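Local structure of cocosin 1 acidic chain (Cocos nucifera, 5WPW) at residues F263-N274 against S287-A297; S309-V320 against E351-S362. The protein serves as an 11S globulin of the coconut seed, a hexameric storage protein of the cupin family that acts as a nutrient reserve. The protein carries 2 engineered substitutions. All coordinates share one frame; numbering follows the deposited sequence.

Contact 1: residues F263-N274 against S287-A297; sequences FNPRGGRITTLN and SAERVVLYRNA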
loop_
_atom_site.group_PDB
_atom_site.type_symbol
_atom_site.label_atom_id
_atom_site.label_comp_id
_atom_site.label_asym_id
_atom_site.label_seq_id
_atom_site.Cartn_x
_atom_site.Cartn_y
_atom_site.Cartn_z
ATOM N N PHE A 263 -30.435 -11.173 -3.973
ATOM C CA PHE A 263 -31.384 -12.261 -4.144
ATOM C C PHE A 263 -32.799 -11.748 -3.962
ATOM O O PHE A 263 -33.078 -11.069 -2.973
ATOM C CB PHE A 263 -31.137 -13.391 -3.153
ATOM C CG PHE A 263 -32.258 -14.397 -3.096
ATOM C CD1 PHE A 263 -32.590 -15.151 -4.207
ATOM C CD2 PHE A 263 -32.992 -14.569 -1.928
ATOM C CE1 PHE A 263 -33.619 -16.074 -4.154
ATOM C CE2 PHE A 263 -34.025 -15.479 -1.868
ATOM C CZ PHE A 263 -34.336 -16.238 -2.976
ATOM N N ASN A 264 -33.669 -12.099 -4.909
ATOM C CA ASN A 264 -35.117 -11.891 -4.794
ATOM C C ASN A 264 -35.784 -13.208 -5.171
ATOM O O ASN A 264 -35.593 -13.687 -6.309
ATOM C CB ASN A 264 -35.554 -10.738 -5.702
ATOM C CG ASN A 264 -37.048 -10.483 -5.666
ATOM O OD1 ASN A 264 -37.853 -11.416 -5.644
ATOM N ND2 ASN A 264 -37.425 -9.218 -5.683
ATOM N N PRO A 265 -36.591 -13.812 -4.287
ATOM C CA PRO A 265 -37.096 -15.177 -4.562
ATOM C C PRO A 265 -37.913 -15.310 -5.831
ATOM O O PRO A 265 -38.029 -16.428 -6.351
ATOM C CB PRO A 265 -37.937 -15.507 -3.317
ATOM C CG PRO A 265 -38.294 -14.204 -2.742
ATOM C CD PRO A 265 -37.125 -13.287 -3.026
ATOM N N ARG A 266 -38.481 -14.229 -6.364
ATOM C CA ARG A 266 -39.181 -14.316 -7.637
ATOM C C ARG A 266 -38.440 -13.626 -8.777
ATOM O O ARG A 266 -39.017 -13.421 -9.846
ATOM C CB ARG A 266 -40.601 -13.759 -7.497
ATOM C CG ARG A 266 -41.611 -14.805 -7.032
ATOM C CD ARG A 266 -41.971 -15.755 -8.180
ATOM N NE ARG A 266 -42.473 -17.050 -7.722
ATOM C CZ ARG A 266 -41.739 -18.160 -7.664
ATOM N NH1 ARG A 266 -40.461 -18.135 -8.029
ATOM N NH2 ARG A 266 -42.282 -19.296 -7.238
ATOM N N GLY A 267 -37.170 -13.277 -8.597
ATOM C CA GLY A 267 -36.469 -12.637 -9.689
ATOM C C GLY A 267 -35.168 -13.315 -10.064
ATOM O O GLY A 267 -34.818 -13.358 -11.245
ATOM N N GLY A 268 -34.448 -13.834 -9.075
ATOM C CA GLY A 268 -33.166 -14.463 -9.336
ATOM C C GLY A 268 -32.104 -14.010 -8.352
ATOM O O GLY A 268 -32.401 -13.576 -7.231
ATOM N N ARG A 269 -30.839 -14.145 -8.763
ATOM C CA ARG A 269 -29.744 -13.881 -7.847
ATOM C C ARG A 269 -28.527 -13.408 -8.636
ATOM O O ARG A 269 -28.414 -13.650 -9.839
ATOM C CB ARG A 269 -29.399 -15.122 -7.021
ATOM C CG ARG A 269 -29.287 -16.409 -7.855
ATOM C CD ARG A 269 -28.800 -17.578 -7.043
ATOM N NE ARG A 269 -28.878 -18.844 -7.779
ATOM C CZ ARG A 269 -27.908 -19.310 -8.558
ATOM N NH1 ARG A 269 -26.786 -18.612 -8.714
ATOM N NH2 ARG A 269 -28.047 -20.482 -9.173
ATOM N N ILE A 270 -27.632 -12.704 -7.938
ATOM C CA ILE A 270 -26.330 -12.303 -8.470
ATOM C C ILE A 270 -25.263 -12.606 -7.434
ATOM O O ILE A 270 -25.449 -12.362 -6.238
ATOM C CB ILE A 270 -26.271 -10.809 -8.829
ATOM C CG1 ILE A 270 -27.420 -10.404 -9.739
ATOM C CG2 ILE A 270 -24.911 -10.475 -9.453
ATOM C CD1 ILE A 270 -27.406 -8.935 -10.046
ATOM N N THR A 271 -24.114 -13.082 -7.906
ATOM C CA THR A 271 -22.989 -13.422 -7.052
ATOM C C THR A 271 -21.769 -12.810 -7.714
ATOM O O THR A 271 -21.539 -13.024 -8.905
ATOM C CB THR A 271 -22.853 -14.944 -6.900
ATOM O OG1 THR A 271 -24.082 -15.469 -6.391
ATOM C CG2 THR A 271 -21.750 -15.284 -5.937
ATOM N N THR A 272 -21.055 -11.985 -6.972
ATOM C CA THR A 272 -19.907 -11.249 -7.474
ATOM C C THR A 272 -18.620 -11.924 -7.024
ATOM O O THR A 272 -18.532 -12.448 -5.917
ATOM C CB THR A 272 -19.951 -9.819 -6.942
ATOM O OG1 THR A 272 -21.189 -9.207 -7.346
ATOM C CG2 THR A 272 -18.740 -8.988 -7.431
ATOM N N LEU A 273 -17.598 -11.847 -7.855
ATOM C CA LEU A 273 -16.288 -12.382 -7.487
ATOM C C LEU A 273 -15.251 -11.317 -7.795
ATOM O O LEU A 273 -15.097 -10.930 -8.952
ATOM C CB LEU A 273 -15.986 -13.671 -8.243
ATOM C CG LEU A 273 -14.669 -14.368 -7.909
ATOM C CD1 LEU A 273 -14.541 -14.570 -6.429
ATOM C CD2 LEU A 273 -14.643 -15.713 -8.600
ATOM N N ASN A 274 -14.586 -10.810 -6.762
ATOM C CA ASN A 274 -13.481 -9.870 -6.946
ATOM C C ASN A 274 -12.510 -10.067 -5.787
ATOM O O ASN A 274 -12.659 -11.005 -4.991
ATOM C CB ASN A 274 -14.016 -8.433 -7.046
ATOM C CG ASN A 274 -14.795 -8.029 -5.824
ATOM O OD1 ASN A 274 -14.412 -8.345 -4.695
ATOM N ND2 ASN A 274 -15.923 -7.357 -6.035
ATOM N N SER A 287 -12.543 -9.715 -12.594
ATOM C CA SER A 287 -13.632 -10.016 -11.681
ATOM C C SER A 287 -14.598 -10.934 -12.426
ATOM O O SER A 287 -14.528 -11.077 -13.650
ATOM C CB SER A 287 -14.347 -8.729 -11.223
ATOM O OG SER A 287 -13.430 -7.763 -10.721
ATOM N N ALA A 288 -15.520 -11.540 -11.695
ATOM C CA ALA A 288 -16.535 -12.369 -12.339
ATOM C C ALA A 288 -17.872 -12.148 -11.652
ATOM O O ALA A 288 -17.952 -11.618 -10.540
ATOM C CB ALA A 288 -16.153 -13.866 -12.303
ATOM N N GLU A 289 -18.928 -12.589 -12.329
ATOM C CA GLU A 289 -20.288 -12.426 -11.840
ATOM C C GLU A 289 -21.115 -13.592 -12.372
ATOM O O GLU A 289 -21.020 -13.914 -13.553
ATOM C CB GLU A 289 -20.855 -11.089 -12.313
ATOM C CG GLU A 289 -22.243 -10.792 -11.866
ATOM C CD GLU A 289 -22.627 -9.339 -12.088
ATOM O OE1 GLU A 289 -22.920 -8.949 -13.251
ATOM O OE2 GLU A 289 -22.616 -8.593 -11.097
ATOM N N ARG A 290 -21.888 -14.228 -11.509
ATOM C CA ARG A 290 -22.857 -15.249 -11.913
ATOM C C ARG A 290 -24.251 -14.652 -11.736
ATOM O O ARG A 290 -24.595 -14.234 -10.630
ATOM C CB ARG A 290 -22.667 -16.519 -11.085
ATOM C CG ARG A 290 -23.807 -17.530 -11.203
ATOM C CD ARG A 290 -24.000 -17.945 -12.637
ATOM N NE ARG A 290 -24.546 -19.299 -12.762
ATOM C CZ ARG A 290 -24.807 -19.877 -13.925
ATOM N NH1 ARG A 290 -24.579 -19.216 -15.054
ATOM N NH2 ARG A 290 -25.298 -21.110 -13.964
ATOM N N VAL A 291 -24.991 -14.513 -12.839
ATOM C CA VAL A 291 -26.348 -13.971 -12.853
ATOM C C VAL A 291 -27.303 -15.103 -13.209
ATOM O O VAL A 291 -27.134 -15.760 -14.238
ATOM C CB VAL A 291 -26.493 -12.808 -13.848
ATOM C CG1 VAL A 291 -27.905 -12.254 -13.848
ATOM C CG2 VAL A 291 -25.487 -11.706 -13.535
ATOM N N VAL A 292 -28.315 -15.318 -12.373
ATOM C CA VAL A 292 -29.356 -16.317 -12.648
ATOM C C VAL A 292 -30.695 -15.602 -12.507
ATOM O O VAL A 292 -31.067 -15.206 -11.401
ATOM C CB VAL A 292 -29.284 -17.521 -11.708
ATOM C CG1 VAL A 292 -30.574 -18.384 -11.847
ATOM C CG2 VAL A 292 -28.019 -18.356 -11.976
ATOM N N LEU A 293 -31.393 -15.412 -13.628
ATOM C CA LEU A 293 -32.662 -14.700 -13.691
ATOM C C LEU A 293 -33.788 -15.724 -13.807
ATOM O O LEU A 293 -33.721 -16.628 -14.650
ATOM C CB LEU A 293 -32.698 -13.765 -14.897
ATOM C CG LEU A 293 -31.972 -12.424 -14.803
ATOM C CD1 LEU A 293 -32.073 -11.709 -16.128
ATOM C CD2 LEU A 293 -32.601 -11.596 -13.705
ATOM N N TYR A 294 -34.780 -15.617 -12.929
ATOM C CA TYR A 294 -35.954 -16.478 -12.973
ATOM C C TYR A 294 -36.888 -15.987 -14.079
ATOM O O TYR A 294 -36.673 -14.927 -14.671
ATOM C CB TYR A 294 -36.664 -16.482 -11.618
ATOM C CG TYR A 294 -35.840 -16.977 -10.439
ATOM C CD1 TYR A 294 -34.736 -17.816 -10.620
ATOM C CD2 TYR A 294 -36.174 -16.601 -9.139
ATOM C CE1 TYR A 294 -33.998 -18.268 -9.537
ATOM C CE2 TYR A 294 -35.447 -17.036 -8.057
ATOM C CZ TYR A 294 -34.356 -17.865 -8.257
ATOM O OH TYR A 294 -33.645 -18.289 -7.165
ATOM N N ARG A 295 -37.958 -16.756 -14.341
ATOM C CA ARG A 295 -38.827 -16.492 -15.492
ATOM C C ARG A 295 -39.234 -15.023 -15.570
ATOM O O ARG A 295 -39.694 -14.439 -14.586
ATOM C CB ARG A 295 -40.080 -17.396 -15.436
ATOM C CG ARG A 295 -41.153 -16.977 -14.410
ATOM C CD ARG A 295 -42.601 -17.150 -14.931
ATOM N NE ARG A 295 -43.110 -15.970 -15.636
ATOM C CZ ARG A 295 -43.774 -14.959 -15.070
ATOM N NH1 ARG A 295 -44.015 -14.945 -13.766
ATOM N NH2 ARG A 295 -44.191 -13.946 -15.816
ATOM N N ASN A 296 -39.005 -14.420 -16.735
ATOM C CA ASN A 296 -39.424 -13.061 -17.095
ATOM C C ASN A 296 -38.792 -11.949 -16.248
ATOM O O ASN A 296 -39.202 -10.784 -16.366
ATOM C CB ASN A 296 -40.951 -12.927 -17.048
ATOM C CG ASN A 296 -41.631 -13.867 -18.004
ATOM O OD1 ASN A 296 -42.514 -14.637 -17.619
ATOM N ND2 ASN A 296 -41.229 -13.819 -19.260
ATOM N N ALA A 297 -37.812 -12.252 -15.404
ATOM C CA ALA A 297 -37.228 -11.193 -14.585
ATOM C C ALA A 297 -36.247 -10.338 -15.388
ATOM O O ALA A 297 -35.874 -10.643 -16.526
ATOM C CB ALA A 297 -36.530 -11.770 -13.355
HETATM O O HOH W 1 -25.954 -16.017 -8.389
HETATM O O HOH W 2 -25.472 -21.352 -11.012
HETATM O O HOH W 3 -31.465 -20.429 -8.002
#
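Y294 spreads its ring flat over G268, whose CA stands 3.5 Å from the ring centroid and almost on the normal, a CH-pi contact over the face. At the rim of the same ring, P265 O comes within 3.2 Å of Y294 CE2, while Y294 OH meets the edge of the F263 ring at CE1. P265 N lies above one face of the F263 ring, toward its rim. A third flat group, the R269 guanidinium, lays one face on V292 CG2, 3.5 Å from R269 NH1; three waters sit around its edge, near its plane. One water links R269 NH1 to T271 OG1 and R290 O, another joins R269 NH2 to R290 NE, and the third bridges R269 NE and Y294 OH. R269 reaches this place because CG lies between the backbone N and the carbonyl carbon (chi1 47°) and the chain then runs extended alongside V292. The two arginines are thus joined through water, and R290 NH1 has its own acceptors in T314 OG1 and L360 O. On the opposite face of the sheet I270 CG2 packs on the E289 side chain, 3.6 Å from its CG. Beneath the side chains runs a regular antiparallel register, with paired backbone bonds at R269-V292, T271-R290 and L273-A288. Beyond it Y294 N reaches G267 O at 2.8 Å, from well above the carbonyl plane. G268 CA comes within 3.0 Å of V292 O, a CA-H...O contact. G267 and G268 both face N264, forming a classic beta bulge next to the Asx turn in which N264 OD1 accepts from R266 N. The bulged hairpin of strands 262-264 and 268-273, continued by antiparallel strand 287-293, belongs to a sheet of the second cupin beta barrel of this 11S globulin.

Contact 2: residues S309-V320 against E351-S362; sequences SIMYCTGGRGRV and ERAGSEGFQLVS. Engineered in segment 351-362: E356 (natural residue Ala).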
loop_
_atom_site.group_PDB
_atom_site.type_symbol
_atom_site.label_atom_id
_atom_site.label_comp_id
_atom_site.label_asym_id
_atom_site.label_seq_id
_atom_site.Cartn_x
_atom_site.Cartn_y
_atom_site.Cartn_z
ATOM N N SER A 309 -17.356 -6.008 -19.961
ATOM C CA SER A 309 -18.027 -7.209 -19.497
ATOM C C SER A 309 -18.078 -8.221 -20.637
ATOM O O SER A 309 -18.613 -7.926 -21.717
ATOM C CB SER A 309 -19.433 -6.878 -18.993
ATOM O OG SER A 309 -20.059 -8.009 -18.416
ATOM N N ILE A 310 -17.523 -9.407 -20.397
ATOM C CA ILE A 310 -17.554 -10.513 -21.349
ATOM C C ILE A 310 -18.607 -11.487 -20.839
ATOM O O ILE A 310 -18.389 -12.225 -19.876
ATOM C CB ILE A 310 -16.186 -11.180 -21.507
ATOM C CG1 ILE A 310 -15.171 -10.167 -22.027
ATOM C CG2 ILE A 310 -16.272 -12.337 -22.492
ATOM C CD1 ILE A 310 -14.349 -9.510 -20.956
ATOM N N MET A 311 -19.767 -11.482 -21.481
ATOM C CA MET A 311 -20.915 -12.220 -20.988
ATOM C C MET A 311 -21.082 -13.498 -21.798
ATOM O O MET A 311 -21.104 -13.450 -23.036
ATOM C CB MET A 311 -22.174 -11.366 -21.091
ATOM C CG MET A 311 -23.378 -11.991 -20.439
ATOM S SD MET A 311 -24.840 -10.918 -20.492
ATOM C CE MET A 311 -24.094 -9.359 -20.905
ATOM N N TYR A 312 -21.239 -14.624 -21.099
ATOM C CA TYR A 312 -21.412 -15.940 -21.711
ATOM C C TYR A 312 -22.667 -16.581 -21.145
ATOM O O TYR A 312 -22.787 -16.729 -19.926
ATOM C CB TYR A 312 -20.196 -16.833 -21.441
ATOM C CG TYR A 312 -20.321 -18.225 -22.008
ATOM C CD1 TYR A 312 -20.138 -18.453 -23.362
ATOM C CD2 TYR A 312 -20.629 -19.312 -21.194
ATOM C CE1 TYR A 312 -20.250 -19.718 -23.892
ATOM C CE2 TYR A 312 -20.747 -20.590 -21.725
ATOM C CZ TYR A 312 -20.543 -20.778 -23.074
ATOM O OH TYR A 312 -20.658 -22.023 -23.631
ATOM N N CYS A 313 -23.593 -16.989 -22.013
ATOM C CA CYS A 313 -24.851 -17.569 -21.535
ATOM C C CYS A 313 -24.688 -19.076 -21.326
ATOM O O CYS A 313 -24.298 -19.804 -22.249
ATOM C CB CYS A 313 -25.999 -17.269 -22.493
ATOM S SG CYS A 313 -27.529 -18.129 -22.023
ATOM N N THR A 314 -24.910 -19.524 -20.095
ATOM C CA THR A 314 -24.771 -20.926 -19.718
ATOM C C THR A 314 -26.088 -21.697 -19.797
ATOM O O THR A 314 -26.078 -22.917 -19.658
ATOM C CB THR A 314 -24.210 -21.051 -18.294
ATOM O OG1 THR A 314 -25.133 -20.494 -17.354
ATOM C CG2 THR A 314 -22.852 -20.312 -18.156
ATOM N N GLY A 315 -27.207 -21.024 -19.994
ATOM C CA GLY A 315 -28.494 -21.707 -19.994
ATOM C C GLY A 315 -29.626 -20.725 -20.192
ATOM O O GLY A 315 -29.458 -19.505 -20.068
ATOM N N GLY A 316 -30.784 -21.278 -20.523
ATOM C CA GLY A 316 -31.909 -20.397 -20.707
ATOM C C GLY A 316 -31.809 -19.543 -21.956
ATOM O O GLY A 316 -31.066 -19.823 -22.896
ATOM N N ARG A 317 -32.590 -18.467 -21.945
ATOM C CA ARG A 317 -32.733 -17.554 -23.071
ATOM C C ARG A 317 -33.124 -16.203 -22.515
ATOM O O ARG A 317 -33.921 -16.135 -21.576
ATOM C CB ARG A 317 -33.819 -17.996 -24.064
ATOM C CG ARG A 317 -33.526 -19.253 -24.846
ATOM C CD ARG A 317 -34.757 -19.695 -25.644
ATOM N NE ARG A 317 -34.434 -20.827 -26.505
ATOM C CZ ARG A 317 -33.758 -20.726 -27.647
ATOM N NH1 ARG A 317 -33.338 -19.537 -28.076
ATOM N NH2 ARG A 317 -33.501 -21.816 -28.364
ATOM N N GLY A 318 -32.586 -15.134 -23.099
ATOM C CA GLY A 318 -32.966 -13.813 -22.644
ATOM C C GLY A 318 -32.724 -12.749 -23.686
ATOM O O GLY A 318 -31.949 -12.929 -24.627
ATOM N N ARG A 319 -33.424 -11.638 -23.513
ATOM C CA ARG A 319 -33.263 -10.456 -24.341
ATOM C C ARG A 319 -32.236 -9.529 -23.703
ATOM O O ARG A 319 -32.376 -9.167 -22.532
ATOM C CB ARG A 319 -34.589 -9.706 -24.478
ATOM C CG ARG A 319 -34.595 -8.655 -25.562
ATOM C CD ARG A 319 -34.799 -9.345 -26.891
ATOM N NE ARG A 319 -34.669 -8.451 -28.037
ATOM C CZ ARG A 319 -34.691 -8.875 -29.297
ATOM N NH1 ARG A 319 -34.827 -10.173 -29.549
ATOM N NH2 ARG A 319 -34.579 -8.008 -30.301
ATOM N N VAL A 320 -31.222 -9.146 -24.468
ATOM C CA VAL A 320 -30.247 -8.136 -24.052
ATOM C C VAL A 320 -30.358 -6.939 -24.986
ATOM O O VAL A 320 -30.341 -7.092 -26.213
ATOM C CB VAL A 320 -28.808 -8.683 -24.057
ATOM C CG1 VAL A 320 -27.839 -7.640 -23.451
ATOM C CG2 VAL A 320 -28.738 -9.978 -23.309
ATOM N N GLU A 351 -31.236 -6.488 -19.473
ATOM C CA GLU A 351 -31.497 -7.896 -19.771
ATOM C C GLU A 351 -32.841 -8.338 -19.193
ATOM O O GLU A 351 -33.196 -7.977 -18.065
ATOM C CB GLU A 351 -30.413 -8.805 -19.206
ATOM C CG GLU A 351 -29.078 -8.624 -19.876
ATOM C CD GLU A 351 -27.939 -8.899 -18.942
ATOM O OE1 GLU A 351 -28.199 -9.234 -17.764
ATOM O OE2 GLU A 351 -26.787 -8.791 -19.394
ATOM N N ARG A 352 -33.565 -9.159 -19.956
ATOM C CA ARG A 352 -34.827 -9.737 -19.501
ATOM C C ARG A 352 -34.867 -11.209 -19.877
ATOM O O ARG A 352 -34.698 -11.561 -21.049
ATOM C CB ARG A 352 -36.021 -8.996 -20.100
ATOM C CG ARG A 352 -37.334 -9.368 -19.443
ATOM C CD ARG A 352 -38.392 -9.658 -20.487
ATOM N NE ARG A 352 -39.086 -8.444 -20.905
ATOM C CZ ARG A 352 -40.067 -7.872 -20.209
ATOM N NH1 ARG A 352 -40.464 -8.406 -19.058
ATOM N NH2 ARG A 352 -40.650 -6.769 -20.664
ATOM N N ALA A 353 -35.068 -12.065 -18.881
ATOM C CA ALA A 353 -35.167 -13.492 -19.139
ATOM C C ALA A 353 -36.474 -13.803 -19.863
ATOM O O ALA A 353 -37.493 -13.122 -19.679
ATOM C CB ALA A 353 -35.095 -14.277 -17.827
ATOM N N GLY A 354 -36.441 -14.837 -20.701
ATOM C CA GLY A 354 -37.658 -15.395 -21.255
ATOM C C GLY A 354 -38.377 -16.244 -20.223
ATOM O O GLY A 354 -38.024 -16.284 -19.041
ATOM N N SER A 355 -39.410 -16.955 -20.696
ATOM C CA SER A 355 -40.229 -17.787 -19.817
ATOM C C SER A 355 -39.438 -18.908 -19.166
ATOM O O SER A 355 -39.890 -19.470 -18.164
ATOM C CB SER A 355 -41.409 -18.392 -20.604
ATOM O OG SER A 355 -40.975 -18.965 -21.842
ATOM N N GLU A 356 -38.274 -19.239 -19.716
ATOM C CA GLU A 356 -37.426 -20.337 -19.286
ATOM C C GLU A 356 -36.377 -19.926 -18.250
ATOM O O GLU A 356 -35.686 -20.788 -17.705
ATOM C CB GLU A 356 -36.725 -20.915 -20.525
ATOM C CG GLU A 356 -35.999 -22.227 -20.342
ATOM C CD GLU A 356 -35.053 -22.502 -21.486
ATOM O OE1 GLU A 356 -34.354 -23.544 -21.458
ATOM O OE2 GLU A 356 -35.008 -21.662 -22.415
ATOM N N GLY A 357 -36.260 -18.648 -17.935
ATOM C CA GLY A 357 -35.115 -18.191 -17.175
ATOM C C GLY A 357 -33.951 -17.957 -18.111
ATOM O O GLY A 357 -34.020 -18.192 -19.323
ATOM N N PHE A 358 -32.848 -17.481 -17.524
ATOM C CA PHE A 358 -31.724 -16.971 -18.297
ATOM C C PHE A 358 -30.552 -16.925 -17.328
ATOM O O PHE A 358 -30.642 -16.211 -16.325
ATOM C CB PHE A 358 -32.051 -15.571 -18.839
ATOM C CG PHE A 358 -31.018 -14.983 -19.773
ATOM C CD1 PHE A 358 -30.384 -15.756 -20.724
ATOM C CD2 PHE A 358 -30.738 -13.620 -19.739
ATOM C CE1 PHE A 358 -29.475 -15.201 -21.602
ATOM C CE2 PHE A 358 -29.804 -13.064 -20.602
ATOM C CZ PHE A 358 -29.172 -13.862 -21.535
ATOM N N GLN A 359 -29.486 -17.693 -17.600
ATOM C CA GLN A 359 -28.313 -17.769 -16.722
ATOM C C GLN A 359 -27.044 -17.388 -17.471
ATOM O O GLN A 359 -26.820 -17.820 -18.610
ATOM C CB GLN A 359 -28.108 -19.173 -16.129
ATOM C CG GLN A 359 -29.319 -19.737 -15.407
ATOM C CD GLN A 359 -30.059 -20.746 -16.271
ATOM O OE1 GLN A 359 -29.451 -21.644 -16.847
ATOM N NE2 GLN A 359 -31.374 -20.589 -16.376
ATOM N N LEU A 360 -26.187 -16.601 -16.828
ATOM C CA LEU A 360 -24.946 -16.262 -17.495
ATOM C C LEU A 360 -23.828 -16.133 -16.468
ATOM O O LEU A 360 -24.047 -16.098 -15.251
ATOM C CB LEU A 360 -25.085 -14.982 -18.314
ATOM C CG LEU A 360 -25.665 -13.839 -17.487
ATOM C CD1 LEU A 360 -24.621 -12.830 -16.960
ATOM C CD2 LEU A 360 -26.753 -13.144 -18.286
ATOM N N VAL A 361 -22.615 -16.122 -16.992
ATOM C CA VAL A 361 -21.422 -15.767 -16.245
ATOM C C VAL A 361 -20.766 -14.631 -17.006
ATOM O O VAL A 361 -20.674 -14.669 -18.242
ATOM C CB VAL A 361 -20.469 -16.966 -16.069
ATOM C CG1 VAL A 361 -20.173 -17.629 -17.403
ATOM C CG2 VAL A 361 -19.173 -16.518 -15.397
ATOM N N SER A 362 -20.372 -13.596 -16.284
ATOM C CA SER A 362 -19.668 -12.495 -16.901
ATOM C C SER A 362 -18.272 -12.443 -16.327
ATOM O O SER A 362 -18.085 -12.677 -15.139
ATOM C CB SER A 362 -20.375 -11.158 -16.678
ATOM O OG SER A 362 -21.622 -11.155 -17.350
HETATM O O HOH W 4 -22.605 -8.430 -18.090
HETATM O O HOH W 5 -26.755 -22.256 -16.441
#
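F358 lies against G318 where two antiparallel strand pairs turn a corner in the second cupin barrel, with a classic beta bulge at T314 and G315 opposite Q359. From its CB, 3.4 Å from R317 O, the side chain extends with CG anti to the backbone N (chi1 -174°), which carries the ring across the bend. CG stays near R317 O, CD1 reaches G318 N, and CE1 touches C313 SG at 3.5 Å, an oblique sulfur-aromatic contact. CE2 borders V320 CG2, and CZ remains within 4.0 Å of G318 CA. G318 CA sits over the ring centre, 7° off the normal, in a CH-pi contact.

Around this corner, R317 N bonds to G357 O and G354 N to R317 O, so both strand pairs are fastened beside the turn. The engineered E356 brings OE2 to R317 CG, while the R317 guanidinium has its salt bridge with E334. M311 packs SD against L360 CD2, and the same sulfur lies 3.1 Å from E351 OE2, a buried oxygen with no polar partner in the model. T314 OG1 is hydrogen-bonded to R290 NH1, and a water joins it to Q359 OE1, at 2.6 Å from T314 OG1.

How the contacts relate
From the N terminus, contact 1 comes first: residues 263-274 and 287-297 close a loop of twelve residues that includes the helix 281-284. Only after it has closed does contact 2 open at 309, and its partner 351-362 returns after a longer excursion rich in strand. The two loops therefore follow in series, neither nested nor crossed. In space they meet within one sheet, where strand 287-293 lies beside strand 357-364; E289 O and S362 N are probably hydrogen-bonded. A second touch, A297 O on R352 CG, falls in the sheet of strands 298-304 and 348-354. Contact 2 ties the two sheets, its chain turning corners at 315-316 and 355-356.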